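Local coordinates for protein beta-N-acetylhexosaminidase (Thermotoga neapolitana, PDB 5BZA) that probably hydrolyses terminal non-reducing N-acetyl-D-hexosamine residues in N-acetyl-beta-D-hexosaminides, as a zinc-binding glycoside hydrolase of family 3, at residues B[37-42]-B[70-75]; B[31-36]-B[61-66]; B[406-411]-B[433-438]; B[390-395]-B[415-420]. All blocks are in the same frame, centred on the assembly; numbering follows the deposited sequence.

Contact 1. Residues B[37-42]-B[70-75]; sequences GVLSKE and EVLKYV
Leu39, on the short helix 36-39, drives its branched end into the loop that follows strand 59-62, and this is the tight half of the contact. Leu39 CD2 meets Leu72 CD2 at 3.7 Å, while Leu39 CD1 lies 3.9 Å from Val71 CG2. The branched chains cross obliquely, and Phe108 touches both leucines, so purely apolar residues suit this place. Toward the second subunit the contact turns polar. Here a type I turn from Leu72 to Val75 presents Tyr74, whose OH donates a hydrogen bond of 2.7 Å to Glu42 OE2. The bond uses the anti lone pair of that oxygen, and the carboxylate lies only 17° from the ring plane, at the ring's edge. CG anti to the backbone N (chi1 -173°) and an extended chain carry the Glu42 carboxylate out to the phenol. The loose, solvent-facing part is Lys73, with its CG over one face of the Tyr74 ring but its NZ 4.2 Å from Glu42 OE2, too far for a salt bridge. The other oxygen, Glu42 OE1, accepts from Ser77 N of the second subunit. An alanine here would remove both carboxylate oxygens and would probably loosen the Tyr74 ring and this tie between subunits. With a phenol, a foreign backbone N-H and a lysine nearby, Glu42 is likely to stay ionised, so that one charge serves both fold and dimer.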
loop_
_atom_site.group_PDB
_atom_site.type_symbol
_atom_site.label_atom_id
_atom_site.label_comp_id
_atom_site.label_asym_id
_atom_site.label_seq_id
_atom_site.Cartn_x
_atom_site.Cartn_y
_atom_site.Cartn_z
ATOM N N GLY B 37 -9.319 -12.166 -4.216
ATOM C CA GLY B 37 -8.724 -13.363 -4.787
ATOM C C GLY B 37 -7.527 -12.998 -5.669
ATOM O O GLY B 37 -6.586 -13.788 -5.832
ATOM N N VAL B 38 -7.614 -11.835 -6.325
ATOM C CA VAL B 38 -6.526 -11.326 -7.134
ATOM C C VAL B 38 -5.651 -10.395 -6.303
ATOM O O VAL B 38 -4.425 -10.517 -6.318
ATOM C CB VAL B 38 -7.037 -10.613 -8.375
ATOM C CG1 VAL B 38 -5.869 -9.897 -9.126
ATOM C CG2 VAL B 38 -7.700 -11.614 -9.276
ATOM N N LEU B 39 -6.268 -9.475 -5.571
ATOM C CA LEU B 39 -5.520 -8.442 -4.851
ATOM C C LEU B 39 -4.610 -9.031 -3.784
ATOM O O LEU B 39 -3.537 -8.486 -3.511
ATOM C CB LEU B 39 -6.473 -7.454 -4.226
ATOM C CG LEU B 39 -7.282 -6.711 -5.298
ATOM C CD1 LEU B 39 -8.512 -6.054 -4.681
ATOM C CD2 LEU B 39 -6.433 -5.642 -5.961
ATOM N N SER B 40 -4.997 -10.153 -3.186
ATOM C CA SER B 40 -4.144 -10.703 -2.129
ATOM C C SER B 40 -2.910 -11.396 -2.705
ATOM O O SER B 40 -2.027 -11.786 -1.966
ATOM C CB SER B 40 -4.913 -11.690 -1.254
ATOM O OG SER B 40 -5.375 -12.781 -2.034
ATOM N N LYS B 41 -2.884 -11.609 -4.019
ATOM C CA LYS B 41 -1.707 -12.163 -4.676
ATOM C C LYS B 41 -1.117 -11.096 -5.601
ATOM O O LYS B 41 -1.509 -10.944 -6.769
ATOM C CB LYS B 41 -2.050 -13.456 -5.426
ATOM C CG LYS B 41 -2.671 -14.620 -4.544
ATOM C CD LYS B 41 -2.992 -15.801 -5.473
ATOM C CE LYS B 41 -3.601 -16.995 -4.766
ATOM N NZ LYS B 41 -3.182 -17.053 -3.337
ATOM N N GLU B 42 -0.205 -10.308 -5.039
ATOM C CA GLU B 42 0.302 -9.147 -5.765
ATOM C C GLU B 42 0.846 -9.510 -7.136
ATOM O O GLU B 42 0.610 -8.769 -8.083
ATOM C CB GLU B 42 1.346 -8.416 -4.950
ATOM C CG GLU B 42 1.782 -7.106 -5.605
ATOM C CD GLU B 42 2.648 -6.292 -4.688
ATOM O OE1 GLU B 42 3.757 -6.776 -4.348
ATOM O OE2 GLU B 42 2.208 -5.185 -4.285
ATOM N N GLU B 70 -11.989 -2.962 3.225
ATOM C CA GLU B 70 -10.696 -2.465 2.723
ATOM C C GLU B 70 -10.035 -3.645 2.015
ATOM O O GLU B 70 -9.868 -4.689 2.603
ATOM C CB GLU B 70 -9.832 -1.908 3.880
ATOM C CG GLU B 70 -10.268 -0.476 4.313
ATOM C CD GLU B 70 -9.565 0.085 5.538
ATOM O OE1 GLU B 70 -9.035 -0.719 6.336
ATOM O OE2 GLU B 70 -9.509 1.349 5.691
ATOM N N VAL B 71 -9.705 -3.492 0.740
ATOM C CA VAL B 71 -9.157 -4.601 -0.030
ATOM C C VAL B 71 -7.784 -4.254 -0.631
ATOM O O VAL B 71 -7.063 -5.132 -1.070
ATOM C CB VAL B 71 -10.096 -5.000 -1.127
ATOM C CG1 VAL B 71 -11.404 -5.534 -0.503
ATOM C CG2 VAL B 71 -10.349 -3.810 -2.036
ATOM N N LEU B 72 -7.435 -2.972 -0.612
ATOM C CA LEU B 72 -6.180 -2.498 -1.167
ATOM C C LEU B 72 -5.179 -2.239 -0.044
ATOM O O LEU B 72 -5.337 -1.311 0.753
ATOM C CB LEU B 72 -6.390 -1.226 -1.984
ATOM C CG LEU B 72 -7.270 -1.291 -3.234
ATOM C CD1 LEU B 72 -7.358 0.066 -3.956
ATOM C CD2 LEU B 72 -6.773 -2.403 -4.168
ATOM N N LYS B 73 -4.112 -3.044 0.001
ATOM C CA LYS B 73 -3.136 -2.835 1.055
ATOM C C LYS B 73 -2.383 -1.523 0.833
ATOM O O LYS B 73 -1.765 -0.999 1.762
ATOM C CB LYS B 73 -2.155 -3.979 1.131
ATOM C CG LYS B 73 -1.128 -3.983 0.032
ATOM C CD LYS B 73 -0.139 -5.059 0.346
ATOM C CE LYS B 73 0.997 -5.087 -0.624
ATOM N NZ LYS B 73 1.834 -6.225 -0.191
ATOM N N TYR B 74 -2.421 -1.039 -0.411
ATOM C CA TYR B 74 -1.764 0.205 -0.822
ATOM C C TYR B 74 -2.342 1.469 -0.204
ATOM O O TYR B 74 -1.611 2.449 0.013
ATOM C CB TYR B 74 -1.837 0.297 -2.334
ATOM C CG TYR B 74 -1.461 -1.037 -2.970
ATOM C CD1 TYR B 74 -0.109 -1.484 -2.968
ATOM C CD2 TYR B 74 -2.441 -1.868 -3.543
ATOM C CE1 TYR B 74 0.229 -2.702 -3.518
ATOM C CE2 TYR B 74 -2.097 -3.082 -4.126
ATOM C CZ TYR B 74 -0.764 -3.495 -4.098
ATOM O OH TYR B 74 -0.423 -4.699 -4.653
ATOM N N VAL B 75 -3.652 1.438 0.096
ATOM C CA VAL B 75 -4.309 2.542 0.758
ATOM C C VAL B 75 -4.232 2.362 2.255
ATOM O O VAL B 75 -4.621 1.319 2.777
ATOM C CB VAL B 75 -5.816 2.649 0.355
ATOM C CG1 VAL B 75 -6.468 3.847 1.062
ATOM C CG2 VAL B 75 -5.937 2.814 -1.131
#

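Contact 2. Residues B[31-36]-B[61-66]; sequences GVLIYP and SSDHEG
Two backbone hydrogen bonds join strand 31-34 to strand 59-62, both to Ser61. Ser61 N donates to Val32 O at 2.8 Å, and Ser61 O accepts from Ile34 N at 3.1 Å, each donor lying nearly along the C=O axis. Ser61 thus spans Leu33 in a parallel bridge, and the Leu33 CA-H adds a weaker contact to Ser61 O. Beyond the bridge the chains part, and a water takes over, donating to Ile34 O and accepting from Asp63 N. Apolar contact comes mainly from Leu33, whose CG is anti to the backbone N (chi1 164°). Leu33 CD1 reaches across to Ser62 CA at 3.6 Å, while its CG rests over one face of the Tyr35 ring. Asp63 OD2 comes up to that ring's edge, 3.7 Å from Tyr35 CE1; the side chain of Asp63 is also about 7 Å from a bound cadmium ion. Small Ser61 shares a sheet face with Leu33, and Phe10 packs on both; Val32 and Ile34 point to the other face, against helix 42-54. A helix-covered outer face and a beta-alpha-beta crossover between neighbouring parallel strands are marks of the TIM barrel.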
loop_
_atom_site.group_PDB
_atom_site.type_symbol
_atom_site.label_atom_id
_atom_site.label_comp_id
_atom_site.label_asym_id
_atom_site.label_seq_id
_atom_site.Cartn_x
_atom_site.Cartn_y
_atom_site.Cartn_z
ATOM N N GLY B 31 -16.150 -3.218 -17.985
ATOM C CA GLY B 31 -15.817 -3.008 -16.585
ATOM C C GLY B 31 -15.171 -4.206 -15.895
ATOM O O GLY B 31 -15.602 -5.354 -16.106
ATOM N N VAL B 32 -14.152 -3.922 -15.061
ATOM C CA VAL B 32 -13.391 -4.934 -14.360
ATOM C C VAL B 32 -13.384 -4.539 -12.891
ATOM O O VAL B 32 -12.949 -3.434 -12.519
ATOM C CB VAL B 32 -11.897 -5.041 -14.916
ATOM C CG1 VAL B 32 -10.993 -5.876 -13.983
ATOM C CG2 VAL B 32 -11.862 -5.618 -16.331
ATOM N N LEU B 33 -13.893 -5.424 -12.060
ATOM C CA LEU B 33 -13.861 -5.265 -10.612
ATOM C C LEU B 33 -12.899 -6.315 -10.125
ATOM O O LEU B 33 -13.040 -7.514 -10.497
ATOM C CB LEU B 33 -15.240 -5.474 -9.970
ATOM C CG LEU B 33 -15.315 -5.710 -8.446
ATOM C CD1 LEU B 33 -14.677 -4.549 -7.678
ATOM C CD2 LEU B 33 -16.798 -5.901 -7.974
ATOM N N ILE B 34 -11.921 -5.882 -9.332
ATOM C CA ILE B 34 -10.867 -6.763 -8.912
ATOM C C ILE B 34 -11.124 -7.116 -7.459
ATOM O O ILE B 34 -11.209 -6.240 -6.592
ATOM C CB ILE B 34 -9.458 -6.118 -9.091
ATOM C CG1 ILE B 34 -9.270 -5.619 -10.528
ATOM C CG2 ILE B 34 -8.361 -7.108 -8.688
ATOM C CD1 ILE B 34 -7.912 -4.961 -10.739
ATOM N N TYR B 35 -11.276 -8.414 -7.218
ATOM C CA TYR B 35 -11.589 -8.916 -5.891
ATOM C C TYR B 35 -10.326 -9.332 -5.093
ATOM O O TYR B 35 -9.237 -9.444 -5.646
ATOM C CB TYR B 35 -12.563 -10.077 -6.044
ATOM C CG TYR B 35 -14.035 -9.681 -6.242
ATOM C CD1 TYR B 35 -14.627 -8.717 -5.449
ATOM C CD2 TYR B 35 -14.837 -10.326 -7.204
ATOM C CE1 TYR B 35 -15.984 -8.372 -5.614
ATOM C CE2 TYR B 35 -16.196 -9.989 -7.382
ATOM C CZ TYR B 35 -16.763 -9.008 -6.581
ATOM O OH TYR B 35 -18.109 -8.662 -6.731
ATOM N N PRO B 36 -10.465 -9.546 -3.771
ATOM C CA PRO B 36 -9.304 -10.015 -3.002
ATOM C C PRO B 36 -8.605 -11.300 -3.516
ATOM O O PRO B 36 -7.394 -11.463 -3.316
ATOM C CB PRO B 36 -9.908 -10.253 -1.618
ATOM C CG PRO B 36 -11.007 -9.246 -1.531
ATOM C CD PRO B 36 -11.611 -9.221 -2.898
ATOM N N SER B 61 -12.200 -1.113 -11.206
ATOM C CA SER B 61 -12.762 -0.671 -9.957
ATOM C C SER B 61 -12.403 -1.622 -8.807
ATOM O O SER B 61 -12.015 -2.783 -9.023
ATOM C CB SER B 61 -14.306 -0.566 -10.107
ATOM O OG SER B 61 -14.841 0.194 -9.048
ATOM N N SER B 62 -12.581 -1.137 -7.582
ATOM C CA SER B 62 -12.469 -1.962 -6.385
ATOM C C SER B 62 -13.597 -1.625 -5.414
ATOM O O SER B 62 -14.271 -0.581 -5.569
ATOM C CB SER B 62 -11.135 -1.729 -5.688
ATOM O OG SER B 62 -11.204 -0.480 -5.004
ATOM N N ASP B 63 -13.739 -2.461 -4.382
ATOM C CA ASP B 63 -14.660 -2.179 -3.286
ATOM C C ASP B 63 -13.952 -1.548 -2.095
ATOM O O ASP B 63 -14.358 -1.757 -0.944
ATOM C CB ASP B 63 -15.372 -3.446 -2.784
ATOM C CG ASP B 63 -16.399 -3.973 -3.748
ATOM O OD1 ASP B 63 -16.999 -3.165 -4.473
ATOM O OD2 ASP B 63 -16.639 -5.204 -3.732
ATOM N N HIS B 64 -12.898 -0.796 -2.347
ATOM C CA HIS B 64 -12.140 -0.264 -1.248
ATOM C C HIS B 64 -12.802 0.972 -0.672
ATOM O O HIS B 64 -12.493 2.091 -1.059
ATOM C CB HIS B 64 -10.676 0.036 -1.650
ATOM C CG HIS B 64 -9.801 0.327 -0.469
ATOM N ND1 HIS B 64 -9.085 -0.649 0.184
ATOM C CD2 HIS B 64 -9.627 1.464 0.245
ATOM C CE1 HIS B 64 -8.464 -0.113 1.220
ATOM N NE2 HIS B 64 -8.782 1.166 1.286
ATOM N N GLU B 65 -13.693 0.759 0.302
ATOM C CA GLU B 65 -14.488 1.835 0.878
ATOM C C GLU B 65 -13.749 2.613 1.919
ATOM O O GLU B 65 -14.065 3.791 2.195
ATOM C CB GLU B 65 -15.776 1.283 1.528
ATOM C CG GLU B 65 -16.766 0.682 0.551
ATOM C CD GLU B 65 -18.025 0.075 1.223
ATOM O OE1 GLU B 65 -18.208 0.158 2.452
ATOM O OE2 GLU B 65 -18.853 -0.472 0.474
ATOM N N GLY B 66 -12.830 1.918 2.574
ATOM C CA GLY B 66 -12.256 2.438 3.798
ATOM C C GLY B 66 -13.082 1.864 4.941
ATOM O O GLY B 66 -14.262 1.515 4.769
HETATM O O HOH W 1 -12.890 -5.167 -4.258
#

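Contact 3. Residues B[406-411]-B[433-438]; sequences NASKNE and PFDAKF
Two loops that follow neighbouring parallel strands, 399-404 and 425-429, meet here in the alpha/beta C-terminal domain, one folded as a type I turn from Asn406 to Lys409 and the other as a 3-10 segment. Pro433 opens the 3-10 segment, a place where its missing N-H costs little, and its ring packs on Ile446 and on Leu82 of the second subunit. Phe434 turns its ring from the turn and touches Ser120 of the second subunit. Asp435 comes next and carries the contact. Its buried carboxylate, set by CG anti to the carbonyl carbon (chi1 -59°), takes two bonds from the turn. Ser408 OG donates to Asp435 OD1 at 3.1 Å, approaching from 30° out of the carboxylate plane; Ala407 N gives Asp435 OD2 a weak, long but straight bond of 3.5 Å. An aspartate suits the spot, being short enough to hold both donors close to the backbone, while Ala407 leaves room with its small CB. Ala436 leans on Ile446, and Lys437 CG lies 3.3 Å above the Phe438 ring plane, toward the rim. Phe438 follows, its N donating to Asp435 O, and Ser408 OG is packed tightly against its ring, 2.9 Å from Phe438 CE2.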
loop_
_atom_site.group_PDB
_atom_site.type_symbol
_atom_site.label_atom_id
_atom_site.label_comp_id
_atom_site.label_asym_id
_atom_site.label_seq_id
_atom_site.Cartn_x
_atom_site.Cartn_y
_atom_site.Cartn_z
ATOM N N ASN B 406 23.525 -18.093 -3.838
ATOM C CA ASN B 406 24.980 -18.115 -3.467
ATOM C C ASN B 406 25.661 -19.488 -3.697
ATOM O O ASN B 406 26.221 -20.120 -2.790
ATOM C CB ASN B 406 25.217 -17.582 -2.023
ATOM C CG ASN B 406 25.067 -18.656 -0.950
ATOM O OD1 ASN B 406 24.137 -19.452 -1.010
ATOM N ND2 ASN B 406 26.006 -18.719 -0.005
ATOM N N ALA B 407 25.620 -19.937 -4.946
ATOM C CA ALA B 407 26.158 -21.243 -5.297
ATOM C C ALA B 407 27.688 -21.209 -5.220
ATOM O O ALA B 407 28.342 -22.248 -5.126
ATOM C CB ALA B 407 25.687 -21.660 -6.693
ATOM N N SER B 408 28.243 -20.000 -5.248
ATOM C CA SER B 408 29.684 -19.790 -5.357
ATOM C C SER B 408 30.395 -19.629 -4.018
ATOM O O SER B 408 31.560 -19.225 -3.996
ATOM C CB SER B 408 29.956 -18.559 -6.226
ATOM O OG SER B 408 29.496 -18.780 -7.548
ATOM N N LYS B 409 29.715 -19.940 -2.911
ATOM C CA LYS B 409 30.286 -19.660 -1.594
ATOM C C LYS B 409 31.613 -20.408 -1.445
ATOM O O LYS B 409 32.646 -19.844 -1.059
ATOM C CB LYS B 409 29.354 -20.113 -0.473
ATOM C CG LYS B 409 29.948 -19.919 0.907
ATOM C CD LYS B 409 29.078 -20.528 1.991
ATOM C CE LYS B 409 29.768 -20.424 3.362
ATOM N NZ LYS B 409 28.938 -21.003 4.463
ATOM N N ASN B 410 31.558 -21.689 -1.782
ATOM C CA ASN B 410 32.703 -22.567 -1.745
ATOM C C ASN B 410 32.450 -23.717 -2.717
ATOM O O ASN B 410 31.421 -23.744 -3.395
ATOM C CB ASN B 410 32.948 -23.065 -0.312
ATOM C CG ASN B 410 31.794 -23.909 0.238
ATOM O OD1 ASN B 410 31.275 -24.800 -0.437
ATOM N ND2 ASN B 410 31.389 -23.618 1.471
ATOM N N GLU B 411 33.340 -24.694 -2.741
ATOM C CA GLU B 411 33.229 -25.768 -3.719
ATOM C C GLU B 411 32.214 -26.793 -3.266
ATOM O O GLU B 411 31.602 -27.487 -4.078
ATOM C CB GLU B 411 34.581 -26.434 -3.942
ATOM C CG GLU B 411 35.379 -25.764 -4.995
ATOM C CD GLU B 411 34.722 -25.899 -6.348
ATOM O OE1 GLU B 411 34.456 -27.053 -6.765
ATOM O OE2 GLU B 411 34.472 -24.852 -6.990
ATOM N N PRO B 433 23.456 -13.209 -10.321
ATOM C CA PRO B 433 23.403 -13.861 -11.636
ATOM C C PRO B 433 24.779 -14.409 -12.082
ATOM O O PRO B 433 24.857 -15.165 -13.058
ATOM C CB PRO B 433 22.898 -12.738 -12.562
ATOM C CG PRO B 433 23.394 -11.509 -11.941
ATOM C CD PRO B 433 23.284 -11.750 -10.437
ATOM N N PHE B 434 25.841 -14.021 -11.374
ATOM C CA PHE B 434 27.187 -14.498 -11.682
ATOM C C PHE B 434 27.291 -16.001 -11.473
ATOM O O PHE B 434 28.066 -16.690 -12.173
ATOM C CB PHE B 434 28.212 -13.769 -10.810
ATOM C CG PHE B 434 28.491 -12.356 -11.252
ATOM C CD1 PHE B 434 28.526 -12.035 -12.603
ATOM C CD2 PHE B 434 28.687 -11.342 -10.318
ATOM C CE1 PHE B 434 28.792 -10.745 -13.020
ATOM C CE2 PHE B 434 28.948 -10.031 -10.728
ATOM C CZ PHE B 434 29.004 -9.736 -12.082
ATOM N N ASP B 435 26.456 -16.535 -10.575
ATOM C CA ASP B 435 26.430 -17.983 -10.371
ATOM C C ASP B 435 26.135 -18.698 -11.682
ATOM O O ASP B 435 26.551 -19.834 -11.864
ATOM C CB ASP B 435 25.360 -18.411 -9.346
ATOM C CG ASP B 435 25.541 -17.772 -7.968
ATOM O OD1 ASP B 435 26.689 -17.461 -7.574
ATOM O OD2 ASP B 435 24.513 -17.621 -7.260
ATOM N N ALA B 436 25.512 -18.008 -12.634
ATOM C CA ALA B 436 25.174 -18.681 -13.882
ATOM C C ALA B 436 26.394 -19.288 -14.579
ATOM O O ALA B 436 26.287 -20.377 -15.166
ATOM C CB ALA B 436 24.449 -17.724 -14.831
ATOM N N LYS B 437 27.554 -18.626 -14.480
ATOM C CA LYS B 437 28.782 -19.157 -15.103
ATOM C C LYS B 437 29.086 -20.592 -14.646
ATOM O O LYS B 437 29.650 -21.374 -15.401
ATOM C CB LYS B 437 29.983 -18.231 -14.886
ATOM C CG LYS B 437 30.651 -18.268 -13.525
ATOM C CD LYS B 437 31.776 -17.212 -13.443
ATOM C CE LYS B 437 31.425 -15.941 -14.242
ATOM N NZ LYS B 437 32.305 -14.767 -13.944
ATOM N N PHE B 438 28.751 -20.907 -13.396
ATOM C CA PHE B 438 29.095 -22.180 -12.774
ATOM C C PHE B 438 28.137 -23.340 -13.089
ATOM O O PHE B 438 28.180 -24.372 -12.424
ATOM C CB PHE B 438 29.200 -21.997 -11.252
ATOM C CG PHE B 438 30.211 -20.956 -10.849
ATOM C CD1 PHE B 438 31.567 -21.280 -10.787
ATOM C CD2 PHE B 438 29.821 -19.656 -10.527
ATOM C CE1 PHE B 438 32.515 -20.332 -10.423
ATOM C CE2 PHE B 438 30.772 -18.696 -10.164
ATOM C CZ PHE B 438 32.114 -19.037 -10.110
#

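Contact 4. Residues B[390-395]-B[415-420]; sequences AGPDDV and QAHLSL
His417 O is gripped by two bonds, one from Tyr427 OH and a weak one of 3.5 Å from Leu420 N. The ring of the same residue is fixed through ND1, which bonds to Asp402 OD2, so ND1 probably carries a proton. Pro392 covers one face of the imidazole: its CD sits 3.5 Å from the His417 ring centroid and 12° off the normal, a CH-pi contact, while Tyr386 meets the ring at a steep angle. An alanine in place of His417 would remove the imidazole and would probably leave Pro392 poorly packed and Asp402 without this partner. Helix 411-418 is the connection in a beta-alpha-beta crossover between parallel strands 399-404 and 425-429, and the loop leading into the first strand lies against residues 415-420. Gly391 is needed at the closest passage: a modelled CB would lie 2.6 Å from Ala416 CB and, at a phi of 88°, would jam against Ala390 O. Ala416, with a single methyl, tucks its CB 3.6 Å from Pro392 O. On the solvent side Asp394 lies beside Ser419. Leu420 spreads its branches inward, CD1 to Pro392 CG at 4.2 Å and CD2 to Val395 CG1 at 4.3 Å.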
loop_
_atom_site.group_PDB
_atom_site.type_symbol
_atom_site.label_atom_id
_atom_site.label_comp_id
_atom_site.label_asym_id
_atom_site.label_seq_id
_atom_site.Cartn_x
_atom_site.Cartn_y
_atom_site.Cartn_z
ATOM N N ALA B 390 24.965 -24.481 2.833
ATOM C CA ALA B 390 25.305 -25.886 2.648
ATOM C C ALA B 390 24.972 -26.391 1.236
ATOM O O ALA B 390 25.680 -27.233 0.692
ATOM C CB ALA B 390 24.610 -26.734 3.702
ATOM N N GLY B 391 23.884 -25.887 0.649
ATOM C CA GLY B 391 23.383 -26.414 -0.611
ATOM C C GLY B 391 22.432 -27.574 -0.382
ATOM O O GLY B 391 22.235 -28.016 0.751
ATOM N N PRO B 392 21.791 -28.049 -1.457
ATOM C CA PRO B 392 20.788 -29.128 -1.411
ATOM C C PRO B 392 21.381 -30.491 -1.072
ATOM O O PRO B 392 22.487 -30.800 -1.496
ATOM C CB PRO B 392 20.194 -29.135 -2.825
ATOM C CG PRO B 392 21.214 -28.464 -3.691
ATOM C CD PRO B 392 21.979 -27.512 -2.814
ATOM N N ASP B 393 20.687 -31.287 -0.270
ATOM C CA ASP B 393 21.085 -32.681 -0.141
ATOM C C ASP B 393 20.805 -33.303 -1.504
ATOM O O ASP B 393 20.090 -32.705 -2.317
ATOM C CB ASP B 393 20.313 -33.409 0.967
ATOM C CG ASP B 393 20.611 -32.852 2.358
ATOM O OD1 ASP B 393 21.615 -32.112 2.495
ATOM O OD2 ASP B 393 19.887 -33.216 3.321
ATOM N N ASP B 394 21.342 -34.483 -1.788
ATOM C CA ASP B 394 21.062 -35.049 -3.102
ATOM C C ASP B 394 19.582 -35.432 -3.130
ATOM O O ASP B 394 18.982 -35.726 -2.085
ATOM C CB ASP B 394 21.940 -36.251 -3.456
ATOM C CG ASP B 394 21.880 -36.574 -4.960
ATOM O OD1 ASP B 394 22.544 -35.843 -5.742
ATOM O OD2 ASP B 394 21.146 -37.510 -5.365
ATOM N N VAL B 395 18.969 -35.359 -4.304
ATOM C CA VAL B 395 17.595 -35.819 -4.428
ATOM C C VAL B 395 17.300 -36.119 -5.889
ATOM O O VAL B 395 18.106 -35.826 -6.766
ATOM C CB VAL B 395 16.598 -34.778 -3.862
ATOM C CG1 VAL B 395 16.468 -33.586 -4.803
ATOM C CG2 VAL B 395 15.221 -35.429 -3.572
ATOM N N GLN B 415 29.059 -27.936 -5.427
ATOM C CA GLN B 415 29.008 -29.306 -5.858
ATOM C C GLN B 415 27.747 -29.937 -5.288
ATOM O O GLN B 415 27.207 -30.887 -5.868
ATOM C CB GLN B 415 30.263 -30.062 -5.400
ATOM C CG GLN B 415 31.542 -29.589 -6.092
ATOM C CD GLN B 415 31.530 -29.778 -7.594
ATOM O OE1 GLN B 415 30.945 -30.737 -8.118
ATOM N NE2 GLN B 415 32.182 -28.854 -8.304
ATOM N N ALA B 416 27.202 -29.354 -4.224
ATOM C CA ALA B 416 25.879 -29.808 -3.777
ATOM C C ALA B 416 24.876 -29.538 -4.906
ATOM O O ALA B 416 24.168 -30.451 -5.356
ATOM C CB ALA B 416 25.458 -29.108 -2.493
ATOM N N HIS B 417 24.922 -28.322 -5.445
ATOM C CA HIS B 417 24.059 -27.965 -6.572
ATOM C C HIS B 417 24.337 -28.751 -7.857
ATOM O O HIS B 417 23.391 -29.155 -8.548
ATOM C CB HIS B 417 24.162 -26.472 -6.861
ATOM C CG HIS B 417 23.467 -25.622 -5.850
ATOM N ND1 HIS B 417 22.090 -25.499 -5.798
ATOM C CD2 HIS B 417 23.949 -24.848 -4.850
ATOM C CE1 HIS B 417 21.760 -24.688 -4.809
ATOM N NE2 HIS B 417 22.869 -24.276 -4.218
ATOM N N LEU B 418 25.609 -28.998 -8.165
ATOM C CA LEU B 418 25.970 -29.666 -9.427
ATOM C C LEU B 418 25.742 -31.185 -9.411
ATOM O O LEU B 418 25.630 -31.816 -10.476
ATOM C CB LEU B 418 27.433 -29.382 -9.772
ATOM C CG LEU B 418 27.677 -27.948 -10.228
ATOM C CD1 LEU B 418 29.167 -27.698 -10.266
ATOM C CD2 LEU B 418 27.031 -27.686 -11.584
ATOM N N SER B 419 25.671 -31.764 -8.211
ATOM C CA SER B 419 25.350 -33.190 -8.044
ATOM C C SER B 419 23.967 -33.571 -8.570
ATOM O O SER B 419 23.723 -34.744 -8.882
ATOM C CB SER B 419 25.411 -33.604 -6.568
ATOM O OG SER B 419 26.555 -33.092 -5.909
ATOM N N LEU B 420 23.046 -32.605 -8.627
ATOM C CA LEU B 420 21.687 -32.905 -9.070
ATOM C C LEU B 420 21.701 -33.408 -10.533
ATOM O O LEU B 420 22.559 -33.025 -11.339
ATOM C CB LEU B 420 20.785 -31.666 -8.914
ATOM C CG LEU B 420 20.682 -31.134 -7.475
ATOM C CD1 LEU B 420 19.938 -29.803 -7.418
ATOM C CD2 LEU B 420 20.097 -32.164 -6.501
#

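In the fold
Contacts 1 and 2 belong to the TIM barrel, contacts 3 and 4 to the C-terminal domain, and the nearest atoms of the two pairs are at least about 21 Å apart. Contact 2 is buried and rests on main-chain bonds between strands. Contact 1 continues it outward, since strand 31-34 runs on into helix 36-39 and His64 ND1 probably accepts from Val71 N and Leu72 N. In the other domain, contact 3 lies in the loop leading into helix 411-418 and contact 4 on the helix itself, with Ala407 packing on His417. Contact 4 is mainly apolar, contact 3 mainly carboxylate chemistry. Contacts 1, 3 and 4 are partly buried; of these, 1 and 3 touch the second subunit.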